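Local coordinates for protein chitinase (Thermococcus chitonophagus, PDB 5XSW) that probably acts as an endochitinase that hydrolyses chitin, here as a fragment of a longer protein with a glycan bound in its pocket, at residues N352-K355 with A356-E360; P376-I379 with N380-T384; D430-R433 with A434-L438; Q440-G443 with G444-S448. One frame throughout, in Å; residues are numbered along the deposited sequence.

Contact 1: N352-K355 with A356-E360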
ATOM      1  N   ASN A 352     -24.148  10.271  -8.794  1.00 28.05           N
ATOM      2  CA  ASN A 352     -24.601  11.375  -7.953  1.00 25.17           C
ATOM      3  C   ASN A 352     -24.113  12.749  -8.429  1.00 28.39           C
ATOM      4  O   ASN A 352     -24.097  13.716  -7.682  1.00 30.85           O
ATOM      5  CB  ASN A 352     -24.211  11.128  -6.476  1.00 31.43           C
ATOM      6  CG  ASN A 352     -24.900   9.903  -5.923  1.00 39.71           C
ATOM      7  OD1 ASN A 352     -26.098   9.753  -6.102  1.00 36.21           O
ATOM      8  ND2 ASN A 352     -24.145   8.984  -5.324  1.00 29.40           N
ATOM      9  N   TRP A 353     -23.780  12.824  -9.700  1.00 30.36           N
ATOM     10  CA  TRP A 353     -23.314  14.061 -10.303  1.00 31.54           C
ATOM     11  C   TRP A 353     -24.135  15.318  -9.993  1.00 37.70           C
ATOM     12  O   TRP A 353     -23.585  16.340  -9.536  1.00 31.71           O
ATOM     13  CB  TRP A 353     -23.234  13.847 -11.800  1.00 33.40           C
ATOM     14  CG  TRP A 353     -22.828  15.021 -12.620  1.00 38.18           C
ATOM     15  CD1 TRP A 353     -23.658  15.870 -13.329  1.00 41.66           C
ATOM     16  CD2 TRP A 353     -21.499  15.447 -12.879  1.00 42.62           C
ATOM     17  NE1 TRP A 353     -22.909  16.802 -13.988  1.00 44.94           N
ATOM     18  CE2 TRP A 353     -21.580  16.570 -13.742  1.00 43.15           C
ATOM     19  CE3 TRP A 353     -20.238  15.016 -12.442  1.00 33.90           C
ATOM     20  CZ2 TRP A 353     -20.448  17.253 -14.189  1.00 43.55           C
ATOM     21  CZ3 TRP A 353     -19.109  15.695 -12.896  1.00 34.13           C
ATOM     22  CH2 TRP A 353     -19.216  16.800 -13.757  1.00 42.67           C
ATOM     23  N   GLU A 354     -25.450  15.254 -10.189  1.00 34.61           N
ATOM     24  CA  GLU A 354     -26.245  16.463 -10.040  1.00 32.23           C
ATOM     25  C   GLU A 354     -26.310  16.907  -8.627  1.00 33.03           C
ATOM     26  O   GLU A 354     -26.213  18.108  -8.338  1.00 34.80           O
ATOM     27  CB  GLU A 354     -27.695  16.265 -10.582  1.00 38.76           C
ATOM     28  CG  GLU A 354     -27.731  16.152 -12.092  1.00 40.78           C
ATOM     29  CD  GLU A 354     -27.293  17.458 -12.802  1.00 46.00           C
ATOM     30  OE1 GLU A 354     -27.435  18.552 -12.208  1.00 46.73           O
ATOM     31  OE2 GLU A 354     -26.785  17.382 -13.942  1.00 57.32           O
ATOM     32  N   LYS A 355     -26.520  15.949  -7.724  1.00 32.91           N
ATOM     33  CA  LYS A 355     -26.476  16.263  -6.315  1.00 35.57           C
ATOM     34  C   LYS A 355     -25.124  16.885  -5.923  1.00 33.63           C
ATOM     35  O   LYS A 355     -25.086  17.758  -5.072  1.00 32.73           O
ATOM     36  CB  LYS A 355     -26.709  14.980  -5.483  1.00 40.04           C
ATOM     37  CG  LYS A 355     -26.773  15.156  -3.963  1.00 47.52           C
ATOM     38  CD  LYS A 355     -27.072  13.780  -3.265  1.00 52.33           C
ATOM     39  CE  LYS A 355     -27.437  13.908  -1.747  1.00 68.77           C
ATOM     40  NZ  LYS A 355     -28.921  13.663  -1.442  1.00 67.05           N
ATOM     41  N   ALA A 356     -24.033  16.361  -6.484  1.00 32.00           N
ATOM     42  CA  ALA A 356     -22.682  16.865  -6.129  1.00 32.28           C
ATOM     43  C   ALA A 356     -22.479  18.294  -6.624  1.00 31.78           C
ATOM     44  O   ALA A 356     -22.072  19.191  -5.852  1.00 31.78           O
ATOM     45  CB  ALA A 356     -21.628  15.999  -6.720  1.00 26.57           C
ATOM     46  N   ILE A 357     -22.760  18.535  -7.910  1.00 32.22           N
ATOM     47  CA  ILE A 357     -22.487  19.901  -8.389  1.00 37.48           C
ATOM     48  C   ILE A 357     -23.456  20.941  -7.805  1.00 36.31           C
ATOM     49  O   ILE A 357     -23.124  22.136  -7.772  1.00 38.65           O
ATOM     50  CB  ILE A 357     -22.497  20.039  -9.903  1.00 41.19           C
ATOM     51  CG1 ILE A 357     -23.870  19.795 -10.467  1.00 43.94           C
ATOM     52  CG2 ILE A 357     -21.417  19.167 -10.584  1.00 39.71           C
ATOM     53  CD1 ILE A 357     -23.898  20.070 -11.971  1.00 47.62           C
ATOM     54  N   ASN A 358     -24.598  20.505  -7.271  1.00 39.01           N
ATOM     55  CA  ASN A 358     -25.551  21.461  -6.697  1.00 38.03           C
ATOM     56  C   ASN A 358     -25.422  21.669  -5.222  1.00 43.27           C
ATOM     57  O   ASN A 358     -26.139  22.485  -4.636  1.00 40.30           O
ATOM     58  CB  ASN A 358     -26.999  21.034  -7.010  1.00 46.64           C
ATOM     59  CG  ASN A 358     -27.375  21.314  -8.469  1.00 46.58           C
ATOM     60  OD1 ASN A 358     -27.265  22.441  -8.934  1.00 52.05           O
ATOM     61  ND2 ASN A 358     -27.754  20.282  -9.198  1.00 44.21           N
ATOM     62  N   ALA A 359     -24.513  20.944  -4.590  1.00 38.01           N
ATOM     63  CA  ALA A 359     -24.384  21.077  -3.157  1.00 30.78           C
ATOM     64  C   ALA A 359     -23.653  22.360  -2.789  1.00 36.91           C
ATOM     65  O   ALA A 359     -22.585  22.641  -3.331  1.00 35.71           O
ATOM     66  CB  ALA A 359     -23.640  19.814  -2.554  1.00 33.07           C
ATOM     67  N   GLU A 360     -24.187  23.113  -1.820  1.00 30.96           N
ATOM     68  CA  GLU A 360     -23.515  24.313  -1.371  1.00 39.77           C
ATOM     69  C   GLU A 360     -22.306  23.976  -0.510  1.00 38.56           C
ATOM     70  O   GLU A 360     -21.310  24.666  -0.560  1.00 38.29           O
ATOM     71  CB  GLU A 360     -24.464  25.201  -0.576  1.00 48.66           C
ATOM     72  CG  GLU A 360     -25.567  25.837  -1.441  1.00 76.08           C
ATOM     73  CD  GLU A 360     -26.284  26.986  -0.736  1.00106.04           C
ATOM     74  OE1 GLU A 360     -25.881  27.340   0.401  1.00107.34           O
ATOM     75  OE2 GLU A 360     -27.251  27.532  -1.320  1.00113.85           O
TER

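Contact 2: P376-I379 with N380-T384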
ATOM      1  N   PRO A 376     -13.813  19.164   7.532  1.00 26.96           N
ATOM      2  CA  PRO A 376     -14.047  20.564   7.921  1.00 29.17           C
ATOM      3  C   PRO A 376     -12.840  21.199   8.659  1.00 29.37           C
ATOM      4  O   PRO A 376     -12.610  22.387   8.529  1.00 24.50           O
ATOM      5  CB  PRO A 376     -15.262  20.483   8.884  1.00 27.26           C
ATOM      6  CG  PRO A 376     -15.283  19.022   9.384  1.00 27.79           C
ATOM      7  CD  PRO A 376     -14.811  18.241   8.142  1.00 27.89           C
ATOM      8  N   THR A 377     -12.114  20.441   9.455  1.00 23.53           N
ATOM      9  CA  THR A 377     -10.931  21.013  10.124  1.00 27.25           C
ATOM     10  C   THR A 377      -9.886  21.482   9.109  1.00 28.16           C
ATOM     11  O   THR A 377      -9.392  22.606   9.192  1.00 26.19           O
ATOM     12  CB  THR A 377     -10.271  19.979  11.082  1.00 25.09           C
ATOM     13  OG1 THR A 377     -11.231  19.557  12.070  1.00 29.79           O
ATOM     14  CG2 THR A 377      -9.023  20.569  11.822  1.00 24.98           C
ATOM     15  N   VAL A 378      -9.531  20.606   8.171  1.00 25.77           N
ATOM     16  CA  VAL A 378      -8.420  20.889   7.268  1.00 24.11           C
ATOM     17  C   VAL A 378      -8.832  22.055   6.346  1.00 26.31           C
ATOM     18  O   VAL A 378      -8.059  22.975   6.048  1.00 23.92           O
ATOM     19  CB  VAL A 378      -8.049  19.623   6.451  1.00 23.41           C
ATOM     20  CG1 VAL A 378      -7.110  19.975   5.299  1.00 24.30           C
ATOM     21  CG2 VAL A 378      -7.320  18.563   7.418  1.00 17.68           C
ATOM     22  N   ILE A 379     -10.088  22.029   5.923  1.00 23.10           N
ATOM     23  CA  ILE A 379     -10.563  23.085   5.020  1.00 27.06           C
ATOM     24  C   ILE A 379     -10.636  24.427   5.729  1.00 26.07           C
ATOM     25  O   ILE A 379     -10.162  25.444   5.191  1.00 26.29           O
ATOM     26  CB  ILE A 379     -11.938  22.663   4.419  1.00 31.40           C
ATOM     27  CG1 ILE A 379     -11.696  21.989   3.066  1.00 26.69           C
ATOM     28  CG2 ILE A 379     -12.879  23.768   4.416  1.00 34.31           C
ATOM     29  CD1 ILE A 379     -11.142  20.649   3.176  1.00 37.79           C
ATOM     30  N   ASN A 380     -11.167  24.433   6.950  1.00 24.63           N
ATOM     31  CA  ASN A 380     -11.215  25.668   7.749  1.00 28.11           C
ATOM     32  C   ASN A 380      -9.822  26.244   8.020  1.00 32.13           C
ATOM     33  O   ASN A 380      -9.595  27.454   7.904  1.00 24.74           O
ATOM     34  CB  ASN A 380     -11.941  25.411   9.073  1.00 28.82           C
ATOM     35  CG  ASN A 380     -13.461  25.209   8.845  1.00 56.05           C
ATOM     36  OD1 ASN A 380     -14.073  25.805   7.931  1.00 53.59           O
ATOM     37  ND2 ASN A 380     -14.054  24.329   9.628  1.00 58.19           N
ATOM     38  N   ILE A 381      -8.873  25.390   8.373  1.00 24.75           N
ATOM     39  CA  ILE A 381      -7.524  25.915   8.670  1.00 23.72           C
ATOM     40  C   ILE A 381      -6.838  26.425   7.393  1.00 24.65           C
ATOM     41  O   ILE A 381      -6.177  27.484   7.414  1.00 25.71           O
ATOM     42  CB  ILE A 381      -6.640  24.831   9.396  1.00 20.25           C
ATOM     43  CG1 ILE A 381      -7.216  24.578  10.789  1.00 24.86           C
ATOM     44  CG2 ILE A 381      -5.165  25.281   9.518  1.00 21.05           C
ATOM     45  CD1 ILE A 381      -6.457  23.464  11.607  1.00 25.16           C
ATOM     46  N   THR A 382      -6.972  25.696   6.290  1.00 21.75           N
ATOM     47  CA  THR A 382      -6.392  26.159   5.029  1.00 20.08           C
ATOM     48  C   THR A 382      -6.964  27.556   4.679  1.00 28.86           C
ATOM     49  O   THR A 382      -6.200  28.465   4.291  1.00 25.86           O
ATOM     50  CB  THR A 382      -6.691  25.162   3.867  1.00 25.08           C
ATOM     51  OG1 THR A 382      -6.223  23.860   4.244  1.00 23.80           O
ATOM     52  CG2 THR A 382      -6.011  25.541   2.532  1.00 23.32           C
ATOM     53  N   ALA A 383      -8.292  27.697   4.767  1.00 25.78           N
ATOM     54  CA  ALA A 383      -8.949  28.984   4.454  1.00 27.50           C
ATOM     55  C   ALA A 383      -8.427  30.095   5.395  1.00 28.50           C
ATOM     56  O   ALA A 383      -8.099  31.181   4.951  1.00 29.76           O
ATOM     57  CB  ALA A 383     -10.495  28.855   4.569  1.00 26.97           C
ATOM     58  N   THR A 384      -8.359  29.824   6.689  1.00 24.55           N
ATOM     59  CA  THR A 384      -7.845  30.817   7.663  1.00 26.88           C
ATOM     60  C   THR A 384      -6.400  31.226   7.401  1.00 31.81           C
ATOM     61  O   THR A 384      -6.065  32.404   7.471  1.00 28.94           O
ATOM     62  CB  THR A 384      -7.983  30.276   9.105  1.00 28.65           C
ATOM     63  OG1 THR A 384      -9.368  29.921   9.298  1.00 32.10           O
ATOM     64  CG2 THR A 384      -7.587  31.326  10.173  1.00 28.15           C
TER

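Contact 3: D430-R433 with A434-L438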
ATOM      1  N   ASP A 430      24.880  26.475 -10.727  1.00 28.96           N
ATOM      2  CA  ASP A 430      23.841  27.488 -10.944  1.00 30.62           C
ATOM      3  C   ASP A 430      23.096  27.879  -9.666  1.00 31.22           C
ATOM      4  O   ASP A 430      22.836  29.056  -9.418  1.00 30.12           O
ATOM      5  CB  ASP A 430      22.815  26.989 -11.959  1.00 30.44           C
ATOM      6  CG  ASP A 430      23.309  27.071 -13.407  1.00 42.86           C
ATOM      7  OD1 ASP A 430      24.436  27.601 -13.675  1.00 39.63           O
ATOM      8  OD2 ASP A 430      22.538  26.611 -14.282  1.00 36.87           O
ATOM      9  N   VAL A 431      22.744  26.879  -8.847  1.00 31.31           N
ATOM     10  CA  VAL A 431      22.044  27.168  -7.578  1.00 29.09           C
ATOM     11  C   VAL A 431      22.915  28.019  -6.672  1.00 25.77           C
ATOM     12  O   VAL A 431      22.473  29.004  -6.054  1.00 28.55           O
ATOM     13  CB  VAL A 431      21.664  25.826  -6.849  1.00 30.27           C
ATOM     14  CG1 VAL A 431      21.280  26.074  -5.372  1.00 27.58           C
ATOM     15  CG2 VAL A 431      20.541  25.088  -7.640  1.00 29.36           C
ATOM     16  N   LYS A 432      24.189  27.631  -6.561  1.00 27.27           N
ATOM     17  CA  LYS A 432      25.097  28.449  -5.714  1.00 31.28           C
ATOM     18  C   LYS A 432      25.280  29.873  -6.241  1.00 30.74           C
ATOM     19  O   LYS A 432      25.272  30.879  -5.468  1.00 32.87           O
ATOM     20  CB  LYS A 432      26.480  27.779  -5.589  1.00 36.01           C
ATOM     21  CG  LYS A 432      27.392  28.592  -4.638  1.00 38.35           C
ATOM     22  CD  LYS A 432      28.540  27.801  -4.134  1.00 49.71           C
ATOM     23  CE  LYS A 432      29.219  28.546  -2.966  1.00 46.63           C
ATOM     24  NZ  LYS A 432      30.216  27.602  -2.358  1.00 57.88           N
ATOM     25  N   ARG A 433      25.432  29.980  -7.565  1.00 33.10           N
ATOM     26  CA  ARG A 433      25.530  31.334  -8.160  1.00 34.44           C
ATOM     27  C   ARG A 433      24.279  32.134  -7.897  1.00 31.55           C
ATOM     28  O   ARG A 433      24.338  33.321  -7.528  1.00 31.98           O
ATOM     29  CB  ARG A 433      25.797  31.269  -9.679  1.00 35.41           C
ATOM     30  CG  ARG A 433      25.958  32.672 -10.303  1.00 35.44           C
ATOM     31  CD  ARG A 433      26.348  32.618 -11.779  1.00 38.70           C
ATOM     32  NE  ARG A 433      26.352  33.953 -12.403  1.00 42.20           N
ATOM     33  CZ  ARG A 433      27.408  34.769 -12.433  1.00 43.63           C
ATOM     34  NH1 ARG A 433      28.558  34.396 -11.877  1.00 35.21           N
ATOM     35  NH2 ARG A 433      27.317  35.954 -13.027  1.00 37.00           N
ATOM     36  N   ALA A 434      23.108  31.491  -8.039  1.00 29.35           N
ATOM     37  CA  ALA A 434      21.877  32.234  -7.754  1.00 26.57           C
ATOM     38  C   ALA A 434      21.795  32.640  -6.276  1.00 26.78           C
ATOM     39  O   ALA A 434      21.368  33.752  -5.908  1.00 28.06           O
ATOM     40  CB  ALA A 434      20.606  31.357  -8.181  1.00 28.45           C
ATOM     41  N   TYR A 435      22.158  31.701  -5.408  1.00 29.92           N
ATOM     42  CA  TYR A 435      22.203  32.039  -3.978  1.00 32.01           C
ATOM     43  C   TYR A 435      23.113  33.308  -3.714  1.00 28.28           C
ATOM     44  O   TYR A 435      22.732  34.281  -3.041  1.00 28.98           O
ATOM     45  CB  TYR A 435      22.715  30.830  -3.191  1.00 28.20           C
ATOM     46  CG  TYR A 435      23.080  31.192  -1.790  1.00 35.85           C
ATOM     47  CD1 TYR A 435      22.115  31.143  -0.769  1.00 30.49           C
ATOM     48  CD2 TYR A 435      24.382  31.647  -1.478  1.00 30.62           C
ATOM     49  CE1 TYR A 435      22.420  31.517   0.519  1.00 28.87           C
ATOM     50  CE2 TYR A 435      24.693  32.041  -0.194  1.00 31.27           C
ATOM     51  CZ  TYR A 435      23.713  31.970   0.798  1.00 33.39           C
ATOM     52  OH  TYR A 435      24.009  32.336   2.089  1.00 29.34           O
ATOM     53  N   ASP A 436      24.309  33.258  -4.280  1.00 30.82           N
ATOM     54  CA  ASP A 436      25.290  34.374  -4.131  1.00 34.30           C
ATOM     55  C   ASP A 436      24.683  35.702  -4.599  1.00 33.02           C
ATOM     56  O   ASP A 436      24.681  36.682  -3.840  1.00 33.86           O
ATOM     57  CB  ASP A 436      26.582  34.046  -4.899  1.00 38.05           C
ATOM     58  CG  ASP A 436      27.393  32.963  -4.236  1.00 42.01           C
ATOM     59  OD1 ASP A 436      27.247  32.837  -2.996  1.00 40.14           O
ATOM     60  OD2 ASP A 436      28.152  32.238  -4.941  1.00 42.49           O
ATOM     61  N   LEU A 437      24.076  35.736  -5.794  1.00 29.90           N
ATOM     62  CA  LEU A 437      23.490  36.994  -6.252  1.00 27.52           C
ATOM     63  C   LEU A 437      22.331  37.465  -5.428  1.00 33.27           C
ATOM     64  O   LEU A 437      22.146  38.670  -5.162  1.00 27.82           O
ATOM     65  CB  LEU A 437      23.046  36.878  -7.733  1.00 31.17           C
ATOM     66  CG  LEU A 437      24.233  36.494  -8.635  1.00 39.64           C
ATOM     67  CD1 LEU A 437      23.834  36.166 -10.111  1.00 36.19           C
ATOM     68  CD2 LEU A 437      25.305  37.621  -8.580  1.00 38.34           C
ATOM     69  N   LEU A 438      21.477  36.524  -5.041  1.00 34.91           N
ATOM     70  CA  LEU A 438      20.294  36.913  -4.259  1.00 26.95           C
ATOM     71  C   LEU A 438      20.668  37.295  -2.858  1.00 25.10           C
ATOM     72  O   LEU A 438      19.989  38.121  -2.241  1.00 29.37           O
ATOM     73  CB  LEU A 438      19.249  35.757  -4.243  1.00 27.24           C
ATOM     74  CG  LEU A 438      18.631  35.466  -5.614  1.00 28.93           C
ATOM     75  CD1 LEU A 438      17.701  34.192  -5.552  1.00 26.82           C
ATOM     76  CD2 LEU A 438      17.845  36.671  -6.148  1.00 30.98           C
TER

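Contact 4: Q440-G443 with G444-S448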
ATOM      1  N   GLN A 440      22.934  39.217  -1.850  1.00 37.70           N
ATOM      2  CA  GLN A 440      23.474  40.602  -1.762  1.00 31.88           C
ATOM      3  C   GLN A 440      22.419  41.542  -1.220  1.00 34.71           C
ATOM      4  O   GLN A 440      22.708  42.389  -0.387  1.00 37.50           O
ATOM      5  CB  GLN A 440      24.006  41.057  -3.134  1.00 36.09           C
ATOM      6  CG  GLN A 440      25.261  40.263  -3.561  1.00 35.64           C
ATOM      7  CD  GLN A 440      26.440  40.501  -2.649  1.00 45.02           C
ATOM      8  OE1 GLN A 440      26.620  41.614  -2.126  1.00 44.15           O
ATOM      9  NE2 GLN A 440      27.243  39.450  -2.416  1.00 51.57           N
ATOM     10  N   HIS A 441      21.160  41.329  -1.587  1.00 36.66           N
ATOM     11  CA  HIS A 441      20.074  42.194  -1.116  1.00 34.05           C
ATOM     12  C   HIS A 441      19.989  42.224   0.415  1.00 34.80           C
ATOM     13  O   HIS A 441      19.555  43.212   0.986  1.00 33.73           O
ATOM     14  CB  HIS A 441      18.743  41.722  -1.739  1.00 31.93           C
ATOM     15  CG  HIS A 441      17.554  42.531  -1.342  1.00 31.38           C
ATOM     16  ND1 HIS A 441      17.138  43.629  -2.059  1.00 34.95           N
ATOM     17  CD2 HIS A 441      16.695  42.418  -0.300  1.00 30.83           C
ATOM     18  CE1 HIS A 441      16.070  44.158  -1.485  1.00 34.77           C
ATOM     19  NE2 HIS A 441      15.773  43.436  -0.423  1.00 33.51           N
ATOM     20  N   TRP A 442      20.427  41.150   1.073  1.00 33.30           N
ATOM     21  CA  TRP A 442      20.188  41.016   2.520  1.00 32.94           C
ATOM     22  C   TRP A 442      21.496  41.221   3.286  1.00 38.11           C
ATOM     23  O   TRP A 442      21.541  41.032   4.494  1.00 40.77           O
ATOM     24  CB  TRP A 442      19.601  39.612   2.880  1.00 32.50           C
ATOM     25  CG  TRP A 442      18.365  39.257   2.057  1.00 26.70           C
ATOM     26  CD1 TRP A 442      18.305  38.362   1.055  1.00 25.53           C
ATOM     27  CD2 TRP A 442      17.064  39.833   2.172  1.00 32.12           C
ATOM     28  NE1 TRP A 442      17.034  38.319   0.520  1.00 28.41           N
ATOM     29  CE2 TRP A 442      16.251  39.222   1.178  1.00 28.40           C
ATOM     30  CE3 TRP A 442      16.508  40.826   2.990  1.00 35.01           C
ATOM     31  CZ2 TRP A 442      14.922  39.572   0.971  1.00 25.69           C
ATOM     32  CZ3 TRP A 442      15.171  41.158   2.813  1.00 34.18           C
ATOM     33  CH2 TRP A 442      14.380  40.523   1.800  1.00 28.64           C
ATOM     34  N   GLY A 443      22.577  41.536   2.579  1.00 39.52           N
ATOM     35  CA  GLY A 443      23.855  41.766   3.254  1.00 38.33           C
ATOM     36  C   GLY A 443      24.850  40.670   2.991  1.00 40.53           C
ATOM     37  O   GLY A 443      25.912  40.635   3.611  1.00 43.57           O
ATOM     38  N   GLY A 444      24.492  39.738   2.111  1.00 37.10           N
ATOM     39  CA  GLY A 444      25.425  38.710   1.630  1.00 27.63           C
ATOM     40  C   GLY A 444      25.582  37.423   2.433  1.00 33.90           C
ATOM     41  O   GLY A 444      26.248  36.478   1.994  1.00 35.42           O
ATOM     42  N   ASP A 445      24.992  37.358   3.621  1.00 33.61           N
ATOM     43  CA  ASP A 445      25.206  36.185   4.490  1.00 28.48           C
ATOM     44  C   ASP A 445      24.046  35.144   4.475  1.00 35.53           C
ATOM     45  O   ASP A 445      24.134  34.118   5.158  1.00 31.27           O
ATOM     46  CB  ASP A 445      25.419  36.641   5.950  1.00 34.92           C
ATOM     47  CG  ASP A 445      24.476  37.796   6.366  1.00 60.88           C
ATOM     48  OD1 ASP A 445      23.791  38.429   5.478  1.00 56.13           O
ATOM     49  OD2 ASP A 445      24.442  38.085   7.605  1.00 69.20           O
ATOM     50  N   HIS A 446      22.970  35.428   3.737  1.00 31.56           N
ATOM     51  CA  HIS A 446      21.847  34.475   3.633  1.00 32.96           C
ATOM     52  C   HIS A 446      20.914  34.959   2.545  1.00 34.08           C
ATOM     53  O   HIS A 446      21.069  36.077   2.060  1.00 29.23           O
ATOM     54  CB  HIS A 446      21.087  34.366   4.967  1.00 30.13           C
ATOM     55  CG  HIS A 446      20.526  35.676   5.424  1.00 30.16           C
ATOM     56  ND1 HIS A 446      21.189  36.501   6.306  1.00 39.46           N
ATOM     57  CD2 HIS A 446      19.366  36.307   5.121  1.00 37.30           C
ATOM     58  CE1 HIS A 446      20.473  37.596   6.514  1.00 32.94           C
ATOM     59  NE2 HIS A 446      19.361  37.504   5.806  1.00 38.35           N
ATOM     60  N   ILE A 447      19.967  34.099   2.121  1.00 29.82           N
ATOM     61  CA  ILE A 447      18.838  34.552   1.330  1.00 28.37           C
ATOM     62  C   ILE A 447      17.557  34.373   2.189  1.00 34.45           C
ATOM     63  O   ILE A 447      17.604  33.885   3.315  1.00 28.83           O
ATOM     64  CB  ILE A 447      18.690  33.756  -0.010  1.00 31.36           C
ATOM     65  CG1 ILE A 447      18.447  32.272   0.268  1.00 28.17           C
ATOM     66  CG2 ILE A 447      19.922  33.922  -0.900  1.00 33.05           C
ATOM     67  CD1 ILE A 447      18.172  31.473  -0.981  1.00 25.85           C
ATOM     68  N   SER A 448      16.431  34.804   1.655  1.00 28.72           N
ATOM     69  CA  SER A 448      15.174  34.770   2.360  1.00 27.78           C
ATOM     70  C   SER A 448      14.333  33.568   1.883  1.00 32.75           C
ATOM     71  O   SER A 448      14.181  33.364   0.671  1.00 28.20           O
ATOM     72  CB  SER A 448      14.377  36.023   2.117  1.00 26.99           C
ATOM     73  OG  SER A 448      13.022  35.841   2.531  1.00 27.83           O
TER

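Contact 1: N352-K355 with A356-E360
Asn352, at the N-cap, leads into the short helix 353-357, where Ala356 N bonds to Asn352 O at 2.9 Å, Ile357 N bonds to Trp353 O, and Asn358 N makes a more bent bond to Glu354 O. The main side-chain meeting lies one turn apart, between Trp353 and Ile357. With its CG anti to the backbone N (chi1 177°), the indole is set where CG2 of Ile357, one turn on, lies over the face of the six-membered ring, 4.2 Å from its centroid and 15° off the normal, a CH-pi contact. The other branch of Ile357 sends CD1 to within 4.0 Å of Trp353 NE1 and also passes Glu354 OE1, so a beta-branched residue serves two neighbours at once.

Asn358 folds its amide back along the chain beside Glu354. Its ND2 gives Glu354 O a second, weak bond at 2.8 Å, with an angle of only 125°. An amide suits the place because ND2 can donate to Glu354 O while OD1 accepts, weakly, from Lys323 NZ. The methyl of the small, buried Ala356 touches Phe318 of helix 313-321 and Leu362 of helix 362-365. Trp353 also has Lys314 as a cation-pi partner, and the whole is a short connecting helix, 353-357, packed against helix 313-321 by its i to i+4 aromatic-aliphatic pair.

Contact 2: P376-I379 with N380-T384
Pro376 and Asn380 are joined one turn apart, near the start of the alpha-helix 374-386, whose first turn carries the glycan-pocket residue His374. Asn380 N bonds to Pro376 O at 3.0 Å. A proline is tolerated here because, so near the start of the helix, its missing N-H costs little. The Asn380 side chain turns back over the same carbonyl: CG stands anti to its own carbonyl carbon (chi1 -71°), which brings ND2 to 2.7 Å from Pro376 O, but at an angle too poor for a hydrogen bond.

Thr377 and Ile381 lie side by side and point the same way. The methyl CG2 of Thr377 meets CD1 of Ile381 at 3.9 Å, while its hydroxyl turns back to Gly373 O; a threonine thus gives an apolar branch to the packing and satisfies its polar one at Gly373 O, just before the helix. The extended Ile381 reaches on to Ala208 of helix 203-214 and Ile169 of strand 168-169. Val378 touches Phe205 and Lys212 of helix 203-214, and Ile379 touches Thr329 and Glu330 of helix 327-338, joining helix 374-386 to both. The Thr377 side chain is about 6 Å from a bound N-acetylglucosamine.

Thr382 holds its hydroxyl beside the backbone N, at chi1 -55°. From there OG1 gives a hydrogen bond of 2.7 Å to Val378 O, while Thr382 N reaches that oxygen at 2.9 Å from the opposite face of the carbonyl plane.

Contact 3: D430-R433 with A434-L438
Lys432 and Asp436 are joined by the backbone bond from Asp436 N to Lys432 O, 2.8 Å long and 166° at the hydrogen. Three more of the same i to i+4 kind, at Ala434, Tyr435 and Leu437, make this a regular stretch of alpha-helix.

Among the charged groups the link is looser. Asp436 OD2 lies 3.7 Å from the CG of Lys432, but the extended lysine carries NZ to 5.7 Å from that same OD2, so any attraction is probably weak and long-range; Lys432 has a cation-pi partner in Trp399. The buried Asp430 has both carboxylate oxygens bonded, OD2 to His463 NE2 and OD1 to Gly125 N.

In apolar packing, the stretched Arg433 (chi1 -178°) passes Leu437, whose CD1 comes 4.1 Å from both its CG and its NE. A long side chain suits this place, since it runs past the leucine and sets NE to donate to Phe127 O, in a loop.

Val431, Ala434, Tyr435 and Leu438 are buried with Asp430. Val431 packs on Ile402 of helix 399-412 and Ile456 of helix 449-461, and the small Ala434 also meets Ile456, so helix 421-439 rests against both neighbours, with Tyr435 and Leu438 reaching strand 447-448.

Contact 4: Q440-G443 with G444-S448
Trp442 packs against His446 and the short strand 447-448, and its side chain meets His446, Ile447 and Ser448 in turn. Its CB begins at the imidazole, 3.6 Å from His446 NE2. With CG beside the backbone N (chi1 -53°), the indole is carried across the returning chain, and CD1 passes 3.7 Å from His446 O and 3.9 Å from Ile447 CA. That carbonyl oxygen is buried here with no polar partner in the model. The five-membered ring and the imidazole are nearly parallel, 20° apart, yet slid so far that they scarcely overlap.

The turn that permits this return is a Schellman motif ending helix 421-439. Gly443, its C-prime residue, has a positive phi (109°) at which a side chain would be jammed against the preceding carbonyl, and its N bonds to Gln440 O at 3.1 Å, while Gly444 N reaches Ser439 O. Gly444 also has positive phi, which again favours glycine, and the chain then runs into strand 447-448, antiparallel to strand 396-397.

Further out, NE1 of Trp442 lies 3.7 Å from Ser448 N; both bond to Asp452 OD2, so a single carboxylate oxygen ties the indole to the strand's end. CE2 and CZ2 each stand 3.8 Å from Ser448 CB, which is offset toward the rim of one face, whereas His441 CD2 sits over the centre of the opposite face. Ser448 OG, the N-cap group of helix 449-461, bonds to Tyr451 N and also to Asp394 OD1.

How the contacts relate
Contact 2 is the most buried of the four and lies near the bound sugar, whereas contacts 1, 3 and 4 are partly buried and farther from the centre of the chain. Contact 1 precedes contact 2 along the chain, with helix 362-365 between; their centres are about 21 Å apart and they do not touch. Contacts 3 and 4 are neighbours: helix 421-439 leads through its C-terminal turn into strand 447-448, and Tyr435 CD1 packs 3.5 Å from Ile447 CG2. The chemistry follows place: threonine hydroxyls bonded back to carbonyls inside contact 2, the exposed or partly exposed Lys432, Arg433 and Asp436 of contact 3, an aromatic-aliphatic pair in contact 1, and glycines with an indole in contact 4.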